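PDB 6P0F: GTPase subunit of restriction endonuclease from Thermococcus gammatolerans, which probably recognises modified DNA through its N-terminal YTH-like domain, as the GTPase subunit of an McrBC-type restriction system. Local coordinates for residues Gly35-Asp40 with Glu99-Ser104. Residues are numbered along the deposited sequence; the frame is centred on the assembly and turned at random.
Sequences GQIGPD and ETVEIS
I37 reaches across to I103 and V101 with a single atom, its terminal methyl CD1. The closer approach is to I103, where the two delta methyls, I37 CD1 and I103 CD1, stand 4.0 Å apart and the two side chains cross at about a right angle. V101 offers one branch only, and I37 CD1 sits 4.5 Å from V101 CG1, a looser touch. V101 near the end of the strand and I103 just beyond it form a small apolar seat for the methyl, and the interface is modest, 95 Å² with both sides summed.

The torsions explain how I37 gets there. Its CB does not aim at the strand, but CG1 lies opposite the carbonyl carbon (chi1 -59°), and the next bend (chi2 -66°) swings CD1 over toward I103. I103 adopts nearly the same conformation, while its own CB already points at the loop. V101 and I103, two apart on an extended chain, face the same way.

Behind this first layer, L124 and F110 touch both isoleucines, and L42 also packs on I37, so the methyl contact belongs to a larger hydrophobic cluster. Backbone bonds from V101 to L124 and from I103 to R122 fix the strand side. Farther along, E99 folds back so that OE1 accepts the backbone N-H of T100 at 2.9 Å, using its anti lone pair in a bent bond (138°).

On the loop side, G38 occupies the N-cap position of helix 39-45, so I37 is the last loop residue ahead of the cap; I41 of that helix also packs on V101. The loop leading into helix 39-45 is thus laid against the end of strand 91-102 and the residue after it, continuing the packing of that helix, through I41 and L42, against the mixed sheet side of this YTH-like domain.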
ATOM      1  N   GLY A  35       0.462  17.686  14.692  1.00 24.34           N
ATOM      2  CA  GLY A  35       0.705  17.392  16.083  1.00 27.37           C
ATOM      3  C   GLY A  35       1.268  16.020  16.324  1.00 27.96           C
ATOM      4  O   GLY A  35       1.777  15.762  17.416  1.00 31.78           O
ATOM      5  N   GLN A  36       1.189  15.135  15.337  1.00 23.70           N
ATOM      6  CA  GLN A  36       1.686  13.777  15.450  1.00 21.99           C
ATOM      7  C   GLN A  36       2.723  13.423  14.407  1.00 27.48           C
ATOM      8  O   GLN A  36       3.700  12.735  14.718  1.00 34.70           O
ATOM      9  CB  GLN A  36       0.519  12.786  15.346  1.00 23.32           C
ATOM     10  CG  GLN A  36      -0.521  12.953  16.429  1.00 22.08           C
ATOM     11  CD  GLN A  36      -0.008  12.546  17.793  1.00 23.52           C
ATOM     12  OE1 GLN A  36       0.844  11.664  17.925  1.00 25.64           O
ATOM     13  NE2 GLN A  36      -0.529  13.190  18.815  1.00 24.59           N
ATOM     14  N   ILE A  37       2.498  13.827  13.159  1.00 26.35           N
ATOM     15  CA  ILE A  37       3.445  13.651  12.067  1.00 24.02           C
ATOM     16  C   ILE A  37       4.154  14.987  11.868  1.00 22.19           C
ATOM     17  O   ILE A  37       3.510  16.036  11.865  1.00 21.94           O
ATOM     18  CB  ILE A  37       2.728  13.200  10.776  1.00 21.77           C
ATOM     19  CG1 ILE A  37       1.990  11.878  10.987  1.00 22.62           C
ATOM     20  CG2 ILE A  37       3.707  13.157   9.648  1.00 22.48           C
ATOM     21  CD1 ILE A  37       2.909  10.684  11.263  1.00 26.05           C
ATOM     22  N   GLY A  38       5.475  14.956  11.738  1.00 25.10           N
ATOM     23  CA  GLY A  38       6.245  16.172  11.618  1.00 27.99           C
ATOM     24  C   GLY A  38       5.859  17.008  10.412  1.00 28.43           C
ATOM     25  O   GLY A  38       5.540  16.483   9.345  1.00 23.24           O
ATOM     26  N   PRO A  39       5.935  18.334  10.546  1.00 26.15           N
ATOM     27  CA  PRO A  39       5.493  19.200   9.439  1.00 24.68           C
ATOM     28  C   PRO A  39       6.337  19.018   8.188  1.00 25.36           C
ATOM     29  O   PRO A  39       5.869  19.251   7.070  1.00 25.05           O
ATOM     30  CB  PRO A  39       5.627  20.613  10.032  1.00 28.78           C
ATOM     31  CG  PRO A  39       6.638  20.450  11.131  1.00 27.22           C
ATOM     32  CD  PRO A  39       6.359  19.117  11.722  1.00 28.21           C
ATOM     33  N   ASP A  40       7.576  18.570   8.326  1.00 25.25           N
ATOM     34  CA  ASP A  40       8.389  18.307   7.141  1.00 28.11           C
ATOM     35  C   ASP A  40       7.748  17.229   6.270  1.00 27.05           C
ATOM     36  O   ASP A  40       7.684  17.341   5.042  1.00 26.48           O
ATOM     37  CB  ASP A  40       9.786  17.866   7.597  1.00 30.36           C
ATOM     38  CG  ASP A  40       9.702  16.585   8.453  1.00 42.65           C
ATOM     39  OD1 ASP A  40       8.841  16.570   9.339  1.00 49.49           O
ATOM     40  OD2 ASP A  40      10.292  15.600   8.047  1.00 55.28           O
ATOM     41  N   GLU A  99       7.231   9.124   1.340  1.00 20.73           N
ATOM     42  CA  GLU A  99       7.999   9.121   2.572  1.00 19.31           C
ATOM     43  C   GLU A  99       7.604   7.908   3.395  1.00 22.24           C
ATOM     44  O   GLU A  99       6.492   7.400   3.282  1.00 22.71           O
ATOM     45  CB  GLU A  99       7.751  10.362   3.431  1.00 26.13           C
ATOM     46  CG  GLU A  99       8.832  11.421   3.368  1.00 32.71           C
ATOM     47  CD  GLU A  99      10.162  10.936   3.925  1.00 32.89           C
ATOM     48  OE1 GLU A  99      10.327   9.729   4.191  1.00 32.23           O
ATOM     49  OE2 GLU A  99      11.072  11.764   4.047  1.00 39.28           O
ATOM     50  N   THR A 100       8.515   7.481   4.244  1.00 23.59           N
ATOM     51  CA  THR A 100       8.215   6.458   5.238  1.00 26.59           C
ATOM     52  C   THR A 100       8.510   7.048   6.604  1.00 23.81           C
ATOM     53  O   THR A 100       9.422   7.862   6.769  1.00 26.89           O
ATOM     54  CB  THR A 100       9.022   5.172   5.042  1.00 27.64           C
ATOM     55  OG1 THR A 100      10.417   5.454   5.199  1.00 27.64           O
ATOM     56  CG2 THR A 100       8.770   4.566   3.678  1.00 25.59           C
ATOM     57  N   VAL A 101       7.712   6.644   7.587  1.00 22.63           N
ATOM     58  CA  VAL A 101       7.806   7.152   8.941  1.00 23.27           C
ATOM     59  C   VAL A 101       7.618   5.958   9.853  1.00 26.15           C
ATOM     60  O   VAL A 101       6.574   5.308   9.796  1.00 27.69           O
ATOM     61  CB  VAL A 101       6.740   8.223   9.242  1.00 29.94           C
ATOM     62  CG1 VAL A 101       6.849   8.656  10.694  1.00 32.50           C
ATOM     63  CG2 VAL A 101       6.882   9.410   8.280  1.00 30.25           C
ATOM     64  N   GLU A 102       8.601   5.668  10.690  1.00 26.60           N
ATOM     65  CA  GLU A 102       8.431   4.688  11.749  1.00 30.61           C
ATOM     66  C   GLU A 102       7.907   5.399  12.993  1.00 26.90           C
ATOM     67  O   GLU A 102       8.584   6.273  13.551  1.00 31.38           O
ATOM     68  CB  GLU A 102       9.744   3.961  12.045  1.00 34.91           C
ATOM     69  CG  GLU A 102       9.626   2.996  13.223  1.00 45.19           C
ATOM     70  CD  GLU A 102      10.972   2.379  13.645  1.00 50.83           C
ATOM     71  OE1 GLU A 102      10.996   1.659  14.670  1.00 47.02           O
ATOM     72  OE2 GLU A 102      12.000   2.706  13.011  1.00 47.02           O
ATOM     73  N   ILE A 103       6.708   5.035  13.432  1.00 28.35           N
ATOM     74  CA  ILE A 103       6.172   5.532  14.694  1.00 27.68           C
ATOM     75  C   ILE A 103       6.704   4.647  15.815  1.00 30.97           C
ATOM     76  O   ILE A 103       6.632   3.416  15.737  1.00 29.33           O
ATOM     77  CB  ILE A 103       4.634   5.542  14.691  1.00 27.01           C
ATOM     78  CG1 ILE A 103       4.105   6.390  13.523  1.00 25.67           C
ATOM     79  CG2 ILE A 103       4.112   6.071  16.025  1.00 32.07           C
ATOM     80  CD1 ILE A 103       4.521   7.823  13.562  1.00 27.48           C
ATOM     81  N   SER A 104       7.221   5.267  16.867  1.00 30.02           N
ATOM     82  CA  SER A 104       7.731   4.491  17.982  1.00 34.06           C
ATOM     83  C   SER A 104       6.605   3.716  18.660  1.00 35.55           C
ATOM     84  O   SER A 104       5.464   4.180  18.756  1.00 30.99           O
ATOM     85  CB  SER A 104       8.410   5.409  18.989  1.00 38.13           C
ATOM     86  OG  SER A 104       7.540   5.678  20.070  1.00 50.37           O
TER